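Racemase, putative (Roseobacter denitrificans, PDB 3TCS) is a TIM-barrel protein of the mandelate racemase family that binds magnesium and D-alanine and is probably a racemase or hydro-lyase. Local coordinates at residues K121-A124 with E125-G129; I216-G219 with H220-D224; G285-C288 with R289-V293; G347-V350 with K351-E355; V371-P375 with E376-R380. All blocks are in the same frame, centred on the assembly; numbering follows the deposited sequence.

All five contacts are local, made within continuous runs of chain, so they follow in series and none nests in or crosses another. Interaction 1, the first along the chain, spans the short helix 123-126 that follows helix 98-119 and precedes strand 132-139. Interaction 2 lies in helix 212-224 of the barrel domain, its centre about 40 Å from that of interaction 1. Interaction 3 starts helix 287-300 and packs on interaction 1, where Leu-127 meets Ile-287 and Leu-291. Interaction 4, in the loop between strands 332-335 and 360-363, is joined by probable backbone hydrogen bonds to interaction 5, which opens helix 375-380.

Interaction 1: K121-A124 with E125-G129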
loop_
_atom_site.group_PDB
_atom_site.type_symbol
_atom_site.label_atom_id
_atom_site.label_comp_id
_atom_site.label_asym_id
_atom_site.label_seq_id
_atom_site.Cartn_x
_atom_site.Cartn_y
_atom_site.Cartn_z
ATOM N N LYS B 121 -23.310 17.867 -18.509
ATOM C CA LYS B 121 -22.239 17.502 -19.435
ATOM C C LYS B 121 -21.604 16.165 -19.101
ATOM O O LYS B 121 -21.575 15.758 -17.940
ATOM C CB LYS B 121 -21.121 18.542 -19.385
ATOM C CG LYS B 121 -21.534 19.971 -19.643
ATOM C CD LYS B 121 -20.353 20.881 -19.366
ATOM C CE LYS B 121 -20.692 22.335 -19.601
ATOM N NZ LYS B 121 -19.535 23.191 -19.219
ATOM N N PRO B 122 -21.095 15.453 -20.121
ATOM C CA PRO B 122 -20.454 14.170 -19.821
ATOM C C PRO B 122 -19.156 14.540 -19.104
ATOM O O PRO B 122 -18.640 15.645 -19.295
ATOM C CB PRO B 122 -20.205 13.570 -21.206
ATOM C CG PRO B 122 -20.045 14.788 -22.085
ATOM C CD PRO B 122 -21.126 15.710 -21.572
ATOM N N VAL B 123 -18.636 13.648 -18.271
ATOM C CA VAL B 123 -17.401 13.942 -17.549
ATOM C C VAL B 123 -16.276 14.357 -18.500
ATOM O O VAL B 123 -15.496 15.258 -18.187
ATOM C CB VAL B 123 -16.957 12.729 -16.698
ATOM C CG1 VAL B 123 -15.577 12.977 -16.088
ATOM C CG2 VAL B 123 -17.975 12.496 -15.584
ATOM N N ALA B 124 -16.206 13.713 -19.662
ATOM C CA ALA B 124 -15.177 14.030 -20.651
ATOM C C ALA B 124 -15.149 15.524 -20.955
ATOM O O ALA B 124 -14.079 16.104 -21.137
ATOM C CB ALA B 124 -15.419 13.246 -21.935
ATOM N N GLU B 125 -16.325 16.144 -21.025
ATOM C CA GLU B 125 -16.409 17.576 -21.295
ATOM C C GLU B 125 -16.006 18.391 -20.071
ATOM O O GLU B 125 -15.356 19.428 -20.196
ATOM C CB GLU B 125 -17.825 17.959 -21.737
ATOM C CG GLU B 125 -18.071 17.711 -23.219
ATOM C CD GLU B 125 -19.455 18.134 -23.672
ATOM O OE1 GLU B 125 -20.143 18.847 -22.911
ATOM O OE2 GLU B 125 -19.852 17.758 -24.798
ATOM N N VAL B 126 -16.389 17.921 -18.889
ATOM C CA VAL B 126 -16.036 18.627 -17.661
ATOM C C VAL B 126 -14.513 18.671 -17.558
ATOM O O VAL B 126 -13.937 19.638 -17.066
ATOM C CB VAL B 126 -16.612 17.913 -16.417
ATOM C CG1 VAL B 126 -16.226 18.672 -15.158
ATOM C CG2 VAL B 126 -18.125 17.816 -16.525
ATOM N N LEU B 127 -13.870 17.616 -18.047
ATOM C CA LEU B 127 -12.416 17.505 -18.019
ATOM C C LEU B 127 -11.725 18.289 -19.132
ATOM O O LEU B 127 -10.498 18.244 -19.259
ATOM C CB LEU B 127 -12.004 16.033 -18.116
ATOM C CG LEU B 127 -12.336 15.123 -16.931
ATOM C CD1 LEU B 127 -11.997 13.688 -17.298
ATOM C CD2 LEU B 127 -11.554 15.559 -15.699
ATOM N N GLY B 128 -12.505 18.994 -19.943
ATOM C CA GLY B 128 -11.930 19.781 -21.024
ATOM C C GLY B 128 -11.923 19.088 -22.374
ATOM O O GLY B 128 -11.391 19.623 -23.350
ATOM N N GLY B 129 -12.519 17.902 -22.439
ATOM C CA GLY B 129 -12.558 17.160 -23.684
ATOM C C GLY B 129 -13.913 17.200 -24.362
ATOM O O GLY B 129 -14.726 18.079 -24.088
#
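Lys-121, Pro-122 and Glu-125 meet in a local contact at the start of helix 123-126, a short helix wedged between helices 98-119 and 314-322. The carboxylate of Glu-125 turns back over the proline: its CD sits 3.6 Å from Pro-122 CD, with CG of the glutamate against CG of the ring. CG of Glu-125 is anti to its own carbonyl carbon (chi1 -83°), which carries the extended chain back toward the N-cap. Lys-121 crosses it at about a right angle, but the ammonium runs on, leaving Lys-121 NZ 5.7 Å from Glu-125 OE1. An alanine in place of Glu-125 would probably leave the Pro-122 ring without this cover and remove a nearby negative charge from Lys-121. Pro-122 is the N-cap, and its O accepts from Val-126 N in the carbonyl plane at 3.2 Å and from Glu-125 N, above that plane, at 2.9 Å. At the other end a Schellman motif closes the helix, with Gly-128 at positive phi and Gly-129 N bonded to Ala-124 O at 2.7 Å. Val-123 and Leu-127 point the same way, CG1 to CD1 3.8 Å, and Leu-127 continues onto Ile-287 and Leu-291.

Interaction 2: I216-G219 with H220-D224; sequences IEVG and HMLQD
With CG anti to its carbonyl carbon (chi1 -70°), the His-220 imidazole folds back along the helix toward Ile-216, whose CG2 meets it. Both residues belong to helix 212-224, the helix of a beta-alpha-beta unit whose strands are 201-205 and 229-231 in the TIM barrel. The two side chains run alongside each other in the same direction, bringing Ile-216 CG2 to 3.7 Å from His-220 CE1. The carbonyl of Ile-216 lies over one face of the ring, displaced toward its rim, with O 3.3 Å from His-220 CG. That same oxygen receives His-220 N at 3.0 Å, so one carbonyl serves the helical bond and also packs against the imidazole.

Around the helix, Val-218 and Leu-222 turn to Phe-230 of the barrel strand, while Met-221 lies on Ile-189 of helix 184-196. Gly-219 contributes through its carbonyl, accepting from Gln-223 N at 2.9 Å with an N-H...O angle of 166°. Gln-223 CG also lies close to Gly-219 O, at 3.1 Å. The bend of Met-221 at its last torsion (chi3 -83°) turns the methyl back across Val-218: Met-221 CE touches Val-218 CA at 3.5 Å and Val-218 CG2 at 3.8 Å.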
loop_
_atom_site.group_PDB
_atom_site.type_symbol
_atom_site.label_atom_id
_atom_site.label_comp_id
_atom_site.label_asym_id
_atom_site.label_seq_id
_atom_site.Cartn_x
_atom_site.Cartn_y
_atom_site.Cartn_z
ATOM N N ILE B 216 14.592 -9.079 -22.806
ATOM C CA ILE B 216 15.217 -8.557 -24.015
ATOM C C ILE B 216 15.179 -9.611 -25.123
ATOM O O ILE B 216 14.995 -9.279 -26.297
ATOM C CB ILE B 216 16.664 -8.097 -23.729
ATOM C CG1 ILE B 216 16.632 -6.880 -22.793
ATOM C CG2 ILE B 216 17.371 -7.743 -25.038
ATOM C CD1 ILE B 216 17.988 -6.469 -22.229
ATOM N N GLU B 217 15.338 -10.881 -24.753
ATOM C CA GLU B 217 15.273 -11.963 -25.736
ATOM C C GLU B 217 13.851 -12.005 -26.288
ATOM O O GLU B 217 13.639 -12.132 -27.493
ATOM C CB GLU B 217 15.580 -13.324 -25.104
ATOM C CG GLU B 217 16.948 -13.469 -24.467
ATOM C CD GLU B 217 17.252 -14.913 -24.084
ATOM O OE1 GLU B 217 16.369 -15.581 -23.498
ATOM O OE2 GLU B 217 18.375 -15.380 -24.368
ATOM N N VAL B 218 12.869 -11.917 -25.398
ATOM C CA VAL B 218 11.481 -11.933 -25.838
ATOM C C VAL B 218 11.211 -10.682 -26.673
ATOM O O VAL B 218 10.494 -10.739 -27.666
ATOM C CB VAL B 218 10.511 -11.991 -24.637
ATOM C CG1 VAL B 218 9.066 -11.874 -25.117
ATOM C CG2 VAL B 218 10.700 -13.305 -23.891
ATOM N N GLY B 219 11.809 -9.561 -26.271
ATOM C CA GLY B 219 11.627 -8.315 -27.000
ATOM C C GLY B 219 12.060 -8.436 -28.450
ATOM O O GLY B 219 11.424 -7.895 -29.356
ATOM N N HIS B 220 13.155 -9.149 -28.676
ATOM C CA HIS B 220 13.658 -9.345 -30.031
ATOM C C HIS B 220 12.664 -10.149 -30.869
ATOM O O HIS B 220 12.479 -9.877 -32.052
ATOM C CB HIS B 220 15.021 -10.036 -29.975
ATOM C CG HIS B 220 16.110 -9.155 -29.445
ATOM N ND1 HIS B 220 17.290 -9.649 -28.930
ATOM C CD2 HIS B 220 16.199 -7.806 -29.359
ATOM C CE1 HIS B 220 18.057 -8.642 -28.550
ATOM N NE2 HIS B 220 17.419 -7.513 -28.800
ATOM N N MET B 221 12.014 -11.131 -30.253
ATOM C CA MET B 221 11.026 -11.927 -30.976
ATOM C C MET B 221 9.842 -11.046 -31.351
ATOM O O MET B 221 9.299 -11.156 -32.448
ATOM C CB MET B 221 10.526 -13.092 -30.121
ATOM C CG MET B 221 11.603 -14.065 -29.692
ATOM S SD MET B 221 10.871 -15.549 -28.968
ATOM C CE MET B 221 10.569 -15.016 -27.302
ATOM N N LEU B 222 9.435 -10.178 -30.429
ATOM C CA LEU B 222 8.314 -9.277 -30.678
ATOM C C LEU B 222 8.653 -8.338 -31.834
ATOM O O LEU B 222 7.852 -8.150 -32.750
ATOM C CB LEU B 222 7.995 -8.467 -29.412
ATOM C CG LEU B 222 7.486 -9.285 -28.218
ATOM C CD1 LEU B 222 7.455 -8.413 -26.966
ATOM C CD2 LEU B 222 6.100 -9.846 -28.530
ATOM N N GLN B 223 9.843 -7.749 -31.796
ATOM C CA GLN B 223 10.258 -6.850 -32.867
ATOM C C GLN B 223 10.329 -7.596 -34.201
ATOM O O GLN B 223 9.990 -7.038 -35.243
ATOM C CB GLN B 223 11.617 -6.226 -32.539
ATOM C CG GLN B 223 11.620 -5.450 -31.232
ATOM C CD GLN B 223 12.966 -4.843 -30.910
ATOM O OE1 GLN B 223 14.001 -5.268 -31.438
ATOM N NE2 GLN B 223 12.968 -3.855 -30.028
ATOM N N ASP B 224 10.756 -8.858 -34.167
ATOM C CA ASP B 224 10.859 -9.666 -35.388
ATOM C C ASP B 224 9.501 -9.916 -36.041
ATOM O O ASP B 224 9.435 -10.295 -37.210
ATOM C CB ASP B 224 11.507 -11.029 -35.110
ATOM C CG ASP B 224 12.973 -10.927 -34.741
ATOM O OD1 ASP B 224 13.609 -9.898 -35.050
ATOM O OD2 ASP B 224 13.492 -11.896 -34.149
#

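Interaction 3: G285-C288 with R289-V293; sequences GGIC and RTLRV
The N-terminal turn of helix 287-300 is built on Gly-286, the N-cap, whose carbonyl oxygen is gripped twice by Thr-290. Thr-290 OG1 donates to Gly-286 O at 2.7 Å and Thr-290 N to the same atom at 3.0 Å, the two arriving from opposite faces of the carbonyl plane. With OG1 beside its own backbone N (chi1 -63°), the hydroxyl is turned back toward the preceding turn, which makes the double grip possible. A valine here would probably cost Gly-286 O one of the two bonds described and leave its grip to the backbone N-H of the same residue.

The next carbonyl, that of Ile-287, accepts from Leu-291 N at 2.8 Å, and Ile-287 CG2 packs on Leu-291 CD1 at 3.9 Å as the side chains cross. Arg-289 bends at chi3 (52°), which brings NE beside Gly-285: Gly-285 CA lies at the edge of the guanidinium, 3.7 Å from Arg-289 NE, which also bonds to Leu-284 O. A water joins the same two residues, donating to Gly-285 O and accepting from Arg-289 N at 2.9 Å. Arg-292 passes Cys-288 O with its CG at 3.5 Å, then takes its charge to Asp-82 and Asp-86 of helix 81-91.

Asp-108 of helix 98-119 supplies both carboxylate oxygens to Ile-287 N and Cys-288 N, so amides of the first turn are met by an acidic side chain, an arrangement typical of a capped helix N terminus.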
loop_
_atom_site.group_PDB
_atom_site.type_symbol
_atom_site.label_atom_id
_atom_site.label_comp_id
_atom_site.label_asym_id
_atom_site.label_seq_id
_atom_site.Cartn_x
_atom_site.Cartn_y
_atom_site.Cartn_z
ATOM N N GLY B 285 -6.452 5.851 -7.298
ATOM C CA GLY B 285 -7.141 6.745 -6.381
ATOM C C GLY B 285 -8.159 7.681 -7.003
ATOM O O GLY B 285 -8.697 8.553 -6.321
ATOM N N GLY B 286 -8.434 7.518 -8.291
ATOM C CA GLY B 286 -9.432 8.363 -8.914
ATOM C C GLY B 286 -8.949 9.224 -10.059
ATOM O O GLY B 286 -7.769 9.204 -10.423
ATOM N N ILE B 287 -9.884 9.983 -10.626
ATOM C CA ILE B 287 -9.609 10.879 -11.744
ATOM C C ILE B 287 -8.595 11.970 -11.389
ATOM O O ILE B 287 -7.614 12.169 -12.103
ATOM C CB ILE B 287 -10.913 11.550 -12.230
ATOM C CG1 ILE B 287 -11.839 10.498 -12.851
ATOM C CG2 ILE B 287 -10.600 12.659 -13.228
ATOM C CD1 ILE B 287 -11.296 9.860 -14.116
ATOM N N CYS B 288 -8.834 12.680 -10.292
ATOM C CA CYS B 288 -7.927 13.752 -9.891
ATOM C C CYS B 288 -6.483 13.277 -9.789
ATOM O O CYS B 288 -5.575 13.900 -10.334
ATOM C CB CYS B 288 -8.364 14.351 -8.555
ATOM S SG CYS B 288 -9.900 15.271 -8.659
ATOM N N ARG B 289 -6.269 12.168 -9.095
ATOM C CA ARG B 289 -4.920 11.653 -8.940
ATOM C C ARG B 289 -4.365 11.130 -10.261
ATOM O O ARG B 289 -3.174 11.267 -10.533
ATOM C CB ARG B 289 -4.902 10.588 -7.839
ATOM C CG ARG B 289 -5.077 11.203 -6.432
ATOM C CD ARG B 289 -5.357 10.147 -5.378
ATOM N NE ARG B 289 -4.370 9.077 -5.424
ATOM C CZ ARG B 289 -3.189 9.104 -4.817
ATOM N NH1 ARG B 289 -2.824 10.155 -4.087
ATOM N NH2 ARG B 289 -2.362 8.077 -4.956
ATOM N N THR B 290 -5.220 10.550 -11.099
ATOM C CA THR B 290 -4.751 10.068 -12.394
ATOM C C THR B 290 -4.310 11.266 -13.247
ATOM O O THR B 290 -3.318 11.188 -13.974
ATOM C CB THR B 290 -5.850 9.278 -13.139
ATOM O OG1 THR B 290 -6.197 8.114 -12.374
ATOM C CG2 THR B 290 -5.352 8.842 -14.511
ATOM N N LEU B 291 -5.040 12.374 -13.148
ATOM C CA LEU B 291 -4.693 13.578 -13.903
ATOM C C LEU B 291 -3.315 14.114 -13.497
ATOM O O LEU B 291 -2.628 14.753 -14.295
ATOM C CB LEU B 291 -5.758 14.659 -13.710
ATOM C CG LEU B 291 -7.108 14.356 -14.376
ATOM C CD1 LEU B 291 -8.104 15.468 -14.066
ATOM C CD2 LEU B 291 -6.912 14.217 -15.879
ATOM N N ARG B 292 -2.911 13.859 -12.255
ATOM C CA ARG B 292 -1.595 14.305 -11.806
ATOM C C ARG B 292 -0.533 13.495 -12.542
ATOM O O ARG B 292 0.499 14.031 -12.939
ATOM C CB ARG B 292 -1.436 14.120 -10.298
ATOM C CG ARG B 292 -2.382 14.970 -9.477
ATOM C CD ARG B 292 -2.064 14.868 -7.999
ATOM N NE ARG B 292 -3.224 15.201 -7.177
ATOM C CZ ARG B 292 -3.250 15.108 -5.850
ATOM N NH1 ARG B 292 -2.170 14.698 -5.196
ATOM N NH2 ARG B 292 -4.360 15.402 -5.181
ATOM N N VAL B 293 -0.793 12.203 -12.733
ATOM C CA VAL B 293 0.146 11.350 -13.451
ATOM C C VAL B 293 0.138 11.739 -14.929
ATOM O O VAL B 293 1.184 11.779 -15.572
ATOM C CB VAL B 293 -0.213 9.859 -13.292
ATOM C CG1 VAL B 293 0.670 8.997 -14.197
ATOM C CG2 VAL B 293 -0.020 9.445 -11.837
HETATM O O HOH W 1 -8.413 11.127 -7.470
#

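Interaction 4: G347-V350 with K351-E355; sequences GLFV and KTPYE
Phe-349 reaches from its CB across the loop toward Pro-353 and Tyr-354. CB itself lies 3.8 Å from Lys-351 O. With CG anti to the carbonyl carbon (chi1 -42°), the ring is swung toward the second half of the loop. Along one side of it, CD2 meets Pro-353 CD at 3.8 Å, the phenylalanine and proline side chains standing at about a right angle. Farther out, Phe-349 CE2 approaches Tyr-354 CE2 at 4.1 Å, in an oblique meeting that is no parallel stack. One face of the phenylalanine has Leu-348 CB over its centre, 3.8 Å above the plane, while Pro-353 CG lies over the centre of the tyrosine ring. The proline thus touches both aromatic rings.

The loop joins strands 332-335 and 360-363 of the barrel domain. An ST turn shapes its second half, Thr-352 OG1 accepting from Tyr-354 N at 3.2 Å. The tyrosine is anchored through its OH to Ser-312 O, in the loop before helix 314-322, and to Leu-316 N in its first turn; Phe-349 also packs on Leu-313 of that loop. At the surface, Lys-351 NZ and Glu-355 OE2 form a long salt bridge of 3.8 Å. Phe-349 therefore holds to Pro-353 and Tyr-354 by apolar packing, whereas directed polar bonds fix the turn and the tyrosine hydroxyl.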
loop_
_atom_site.group_PDB
_atom_site.type_symbol
_atom_site.label_atom_id
_atom_site.label_comp_id
_atom_site.label_asym_id
_atom_site.label_seq_id
_atom_site.Cartn_x
_atom_site.Cartn_y
_atom_site.Cartn_z
ATOM N N GLY B 347 -24.840 -7.964 -15.969
ATOM C CA GLY B 347 -25.956 -7.259 -15.363
ATOM C C GLY B 347 -25.660 -6.173 -14.350
ATOM O O GLY B 347 -26.435 -5.971 -13.413
ATOM N N LEU B 348 -24.552 -5.461 -14.525
ATOM C CA LEU B 348 -24.218 -4.382 -13.608
ATOM C C LEU B 348 -24.982 -3.112 -13.960
ATOM O O LEU B 348 -25.336 -2.336 -13.079
ATOM C CB LEU B 348 -22.715 -4.071 -13.653
ATOM C CG LEU B 348 -21.733 -5.114 -13.120
ATOM C CD1 LEU B 348 -20.299 -4.600 -13.292
ATOM C CD2 LEU B 348 -22.021 -5.384 -11.658
ATOM N N PHE B 349 -25.250 -2.912 -15.249
ATOM C CA PHE B 349 -25.915 -1.698 -15.707
ATOM C C PHE B 349 -27.247 -1.917 -16.407
ATOM O O PHE B 349 -27.523 -3.003 -16.907
ATOM C CB PHE B 349 -24.972 -0.943 -16.645
ATOM C CG PHE B 349 -23.551 -0.909 -16.165
ATOM C CD1 PHE B 349 -23.223 -0.287 -14.966
ATOM C CD2 PHE B 349 -22.542 -1.523 -16.901
ATOM C CE1 PHE B 349 -21.906 -0.278 -14.501
ATOM C CE2 PHE B 349 -21.227 -1.520 -16.449
ATOM C CZ PHE B 349 -20.908 -0.896 -15.245
ATOM N N VAL B 350 -28.070 -0.872 -16.429
ATOM C CA VAL B 350 -29.372 -0.933 -17.089
ATOM C C VAL B 350 -29.130 -1.173 -18.579
ATOM O O VAL B 350 -29.802 -1.985 -19.214
ATOM C CB VAL B 350 -30.145 0.384 -16.895
ATOM C CG1 VAL B 350 -31.432 0.368 -17.714
ATOM C CG2 VAL B 350 -30.468 0.574 -15.419
ATOM N N LYS B 351 -28.149 -0.463 -19.122
ATOM C CA LYS B 351 -27.786 -0.597 -20.522
ATOM C C LYS B 351 -26.271 -0.498 -20.591
ATOM O O LYS B 351 -25.684 0.453 -20.076
ATOM C CB LYS B 351 -28.429 0.516 -21.351
ATOM C CG LYS B 351 -28.132 0.420 -22.842
ATOM C CD LYS B 351 -28.539 -0.939 -23.400
ATOM C CE LYS B 351 -28.156 -1.079 -24.870
ATOM N NZ LYS B 351 -28.482 -2.434 -25.399
ATOM N N THR B 352 -25.640 -1.484 -21.218
ATOM C CA THR B 352 -24.187 -1.492 -21.320
ATOM C C THR B 352 -23.665 -0.296 -22.103
ATOM O O THR B 352 -24.236 0.095 -23.118
ATOM C CB THR B 352 -23.666 -2.783 -21.998
ATOM O OG1 THR B 352 -22.232 -2.785 -21.978
ATOM C CG2 THR B 352 -24.143 -2.866 -23.445
ATOM N N PRO B 353 -22.576 0.321 -21.619
ATOM C CA PRO B 353 -21.997 1.473 -22.311
ATOM C C PRO B 353 -20.847 0.994 -23.195
ATOM O O PRO B 353 -20.126 1.798 -23.792
ATOM C CB PRO B 353 -21.497 2.330 -21.158
ATOM C CG PRO B 353 -20.949 1.273 -20.215
ATOM C CD PRO B 353 -22.044 0.207 -20.246
ATOM N N TYR B 354 -20.703 -0.323 -23.292
ATOM C CA TYR B 354 -19.589 -0.911 -24.025
ATOM C C TYR B 354 -19.836 -1.541 -25.393
ATOM O O TYR B 354 -19.100 -2.438 -25.801
ATOM C CB TYR B 354 -18.890 -1.924 -23.115
ATOM C CG TYR B 354 -18.418 -1.318 -21.809
ATOM C CD1 TYR B 354 -17.650 -0.157 -21.799
ATOM C CD2 TYR B 354 -18.742 -1.905 -20.582
ATOM C CE1 TYR B 354 -17.210 0.411 -20.603
ATOM C CE2 TYR B 354 -18.305 -1.344 -19.378
ATOM C CZ TYR B 354 -17.538 -0.187 -19.401
ATOM O OH TYR B 354 -17.080 0.362 -18.225
ATOM N N GLU B 355 -20.860 -1.080 -26.103
ATOM C CA GLU B 355 -21.125 -1.610 -27.434
ATOM C C GLU B 355 -20.001 -1.092 -28.331
ATOM O O GLU B 355 -19.683 0.098 -28.306
ATOM C CB GLU B 355 -22.474 -1.112 -27.960
ATOM C CG GLU B 355 -23.680 -1.626 -27.191
ATOM C CD GLU B 355 -24.994 -1.137 -27.778
ATOM O OE1 GLU B 355 -25.266 -1.443 -28.957
ATOM O OE2 GLU B 355 -25.752 -0.443 -27.064
#

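Interaction 5: V371-P375 with E376-R380; sequences VEISP and EWLAR
Ile-373 and Leu-378 cross at about a right angle, the CG2 branch of the isoleucine set against the fork of the leucine at 3.7 Å from Leu-378 CD2. Ile-373 CG2 is anti to the backbone N, the placement that turns it to the helix. The same methyl approaches Trp-377 CE3 obliquely at 4.4 Å, and Leu-378 CD2 lies in the indole plane at its edge. The tryptophan then leads away from the turn and meets Phe-38 edge-to-face, while Ile-373 and Leu-378 both pack on Trp-50, so helix 375-380 is seated on the antiparallel sheet that holds strands 37-43 and 48-52.

Ser-374 is the N-cap of this helix. Its hydroxyl, anti to the backbone N (chi1 168°), swings beside the carbonyl carbon and accepts from Trp-377 N at 3.3 Å with an N-H...O angle of 162°. Ser-374 O takes Leu-378 N at 3.0 Å, and Pro-375 O takes Ala-379 N at 2.9 Å, completing the first helical bonds. On the outer side, Glu-376 turns to Arg-380, whose NE makes a salt bridge to Glu-376 OE2 at 2.8 Å, meeting the oxygen tilted slightly from the guanidinium plane.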
loop_
_atom_site.group_PDB
_atom_site.type_symbol
_atom_site.label_atom_id
_atom_site.label_comp_id
_atom_site.label_asym_id
_atom_site.label_seq_id
_atom_site.Cartn_x
_atom_site.Cartn_y
_atom_site.Cartn_z
ATOM N N VAL B 371 -24.265 6.447 -17.437
ATOM C CA VAL B 371 -24.634 5.061 -17.192
ATOM C C VAL B 371 -25.526 5.014 -15.957
ATOM O O VAL B 371 -25.520 5.939 -15.146
ATOM C CB VAL B 371 -23.374 4.196 -16.945
ATOM C CG1 VAL B 371 -22.716 4.597 -15.631
ATOM C CG2 VAL B 371 -23.742 2.715 -16.934
ATOM N N GLU B 372 -26.291 3.937 -15.822
ATOM C CA GLU B 372 -27.183 3.762 -14.682
ATOM C C GLU B 372 -26.944 2.368 -14.112
ATOM O O GLU B 372 -26.967 1.386 -14.845
ATOM C CB GLU B 372 -28.638 3.883 -15.133
ATOM C CG GLU B 372 -29.645 4.054 -14.006
ATOM C CD GLU B 372 -31.076 4.086 -14.519
ATOM O OE1 GLU B 372 -31.287 4.556 -15.661
ATOM O OE2 GLU B 372 -31.987 3.655 -13.779
ATOM N N ILE B 373 -26.699 2.288 -12.811
ATOM C CA ILE B 373 -26.464 1.002 -12.179
ATOM C C ILE B 373 -27.790 0.256 -12.148
ATOM O O ILE B 373 -28.834 0.853 -11.898
ATOM C CB ILE B 373 -25.944 1.170 -10.738
ATOM C CG1 ILE B 373 -24.738 2.116 -10.725
ATOM C CG2 ILE B 373 -25.573 -0.191 -10.154
ATOM C CD1 ILE B 373 -23.586 1.683 -11.616
ATOM N N SER B 374 -27.735 -1.044 -12.411
ATOM C CA SER B 374 -28.920 -1.898 -12.421
ATOM C C SER B 374 -29.627 -1.933 -11.073
ATOM O O SER B 374 -29.021 -2.277 -10.063
ATOM C CB SER B 374 -28.521 -3.320 -12.800
ATOM O OG SER B 374 -29.584 -4.219 -12.559
ATOM N N PRO B 375 -30.922 -1.572 -11.041
ATOM C CA PRO B 375 -31.668 -1.587 -9.778
ATOM C C PRO B 375 -31.689 -2.985 -9.153
ATOM O O PRO B 375 -31.708 -3.134 -7.930
ATOM C CB PRO B 375 -33.058 -1.117 -10.194
ATOM C CG PRO B 375 -32.763 -0.182 -11.319
ATOM C CD PRO B 375 -31.715 -0.941 -12.111
ATOM N N GLU B 376 -31.696 -4.004 -10.003
ATOM C CA GLU B 376 -31.703 -5.393 -9.546
ATOM C C GLU B 376 -30.374 -5.717 -8.868
ATOM O O GLU B 376 -30.340 -6.362 -7.819
ATOM C CB GLU B 376 -31.933 -6.329 -10.740
ATOM C CG GLU B 376 -31.734 -7.819 -10.476
ATOM C CD GLU B 376 -32.676 -8.385 -9.425
ATOM O OE1 GLU B 376 -33.839 -7.936 -9.343
ATOM O OE2 GLU B 376 -32.253 -9.299 -8.688
ATOM N N TRP B 377 -29.275 -5.264 -9.465
ATOM C CA TRP B 377 -27.970 -5.529 -8.874
ATOM C C TRP B 377 -27.904 -4.829 -7.520
ATOM O O TRP B 377 -27.471 -5.416 -6.528
ATOM C CB TRP B 377 -26.840 -5.012 -9.775
ATOM C CG TRP B 377 -25.479 -5.430 -9.293
ATOM C CD1 TRP B 377 -24.775 -6.529 -9.683
ATOM C CD2 TRP B 377 -24.680 -4.771 -8.306
ATOM N NE1 TRP B 377 -23.584 -6.597 -9.001
ATOM C CE2 TRP B 377 -23.500 -5.528 -8.149
ATOM C CE3 TRP B 377 -24.848 -3.610 -7.535
ATOM C CZ2 TRP B 377 -22.487 -5.165 -7.252
ATOM C CZ3 TRP B 377 -23.838 -3.248 -6.640
ATOM C CH2 TRP B 377 -22.674 -4.023 -6.509
ATOM N N LEU B 378 -28.334 -3.570 -7.477
ATOM C CA LEU B 378 -28.320 -2.814 -6.227
ATOM C C LEU B 378 -29.145 -3.502 -5.136
ATOM O O LEU B 378 -28.749 -3.533 -3.971
ATOM C CB LEU B 378 -28.854 -1.396 -6.457
ATOM C CG LEU B 378 -27.955 -0.500 -7.320
ATOM C CD1 LEU B 378 -28.650 0.817 -7.605
ATOM C CD2 LEU B 378 -26.641 -0.254 -6.605
ATOM N N ALA B 379 -30.291 -4.057 -5.518
ATOM C CA ALA B 379 -31.157 -4.736 -4.555
ATOM C C ALA B 379 -30.433 -5.872 -3.836
ATOM O O ALA B 379 -30.683 -6.119 -2.654
ATOM C CB ALA B 379 -32.413 -5.274 -5.259
ATOM N N ARG B 380 -29.537 -6.557 -4.545
ATOM C CA ARG B 380 -28.794 -7.672 -3.962
ATOM C C ARG B 380 -27.496 -7.278 -3.267
ATOM O O ARG B 380 -26.839 -8.126 -2.670
ATOM C CB ARG B 380 -28.447 -8.707 -5.034
ATOM C CG ARG B 380 -29.624 -9.233 -5.820
ATOM C CD ARG B 380 -29.216 -10.436 -6.660
ATOM N NE ARG B 380 -30.331 -10.902 -7.478
ATOM C CZ ARG B 380 -30.376 -12.078 -8.100
ATOM N NH1 ARG B 380 -29.361 -12.926 -7.999
ATOM N NH2 ARG B 380 -31.441 -12.403 -8.825
#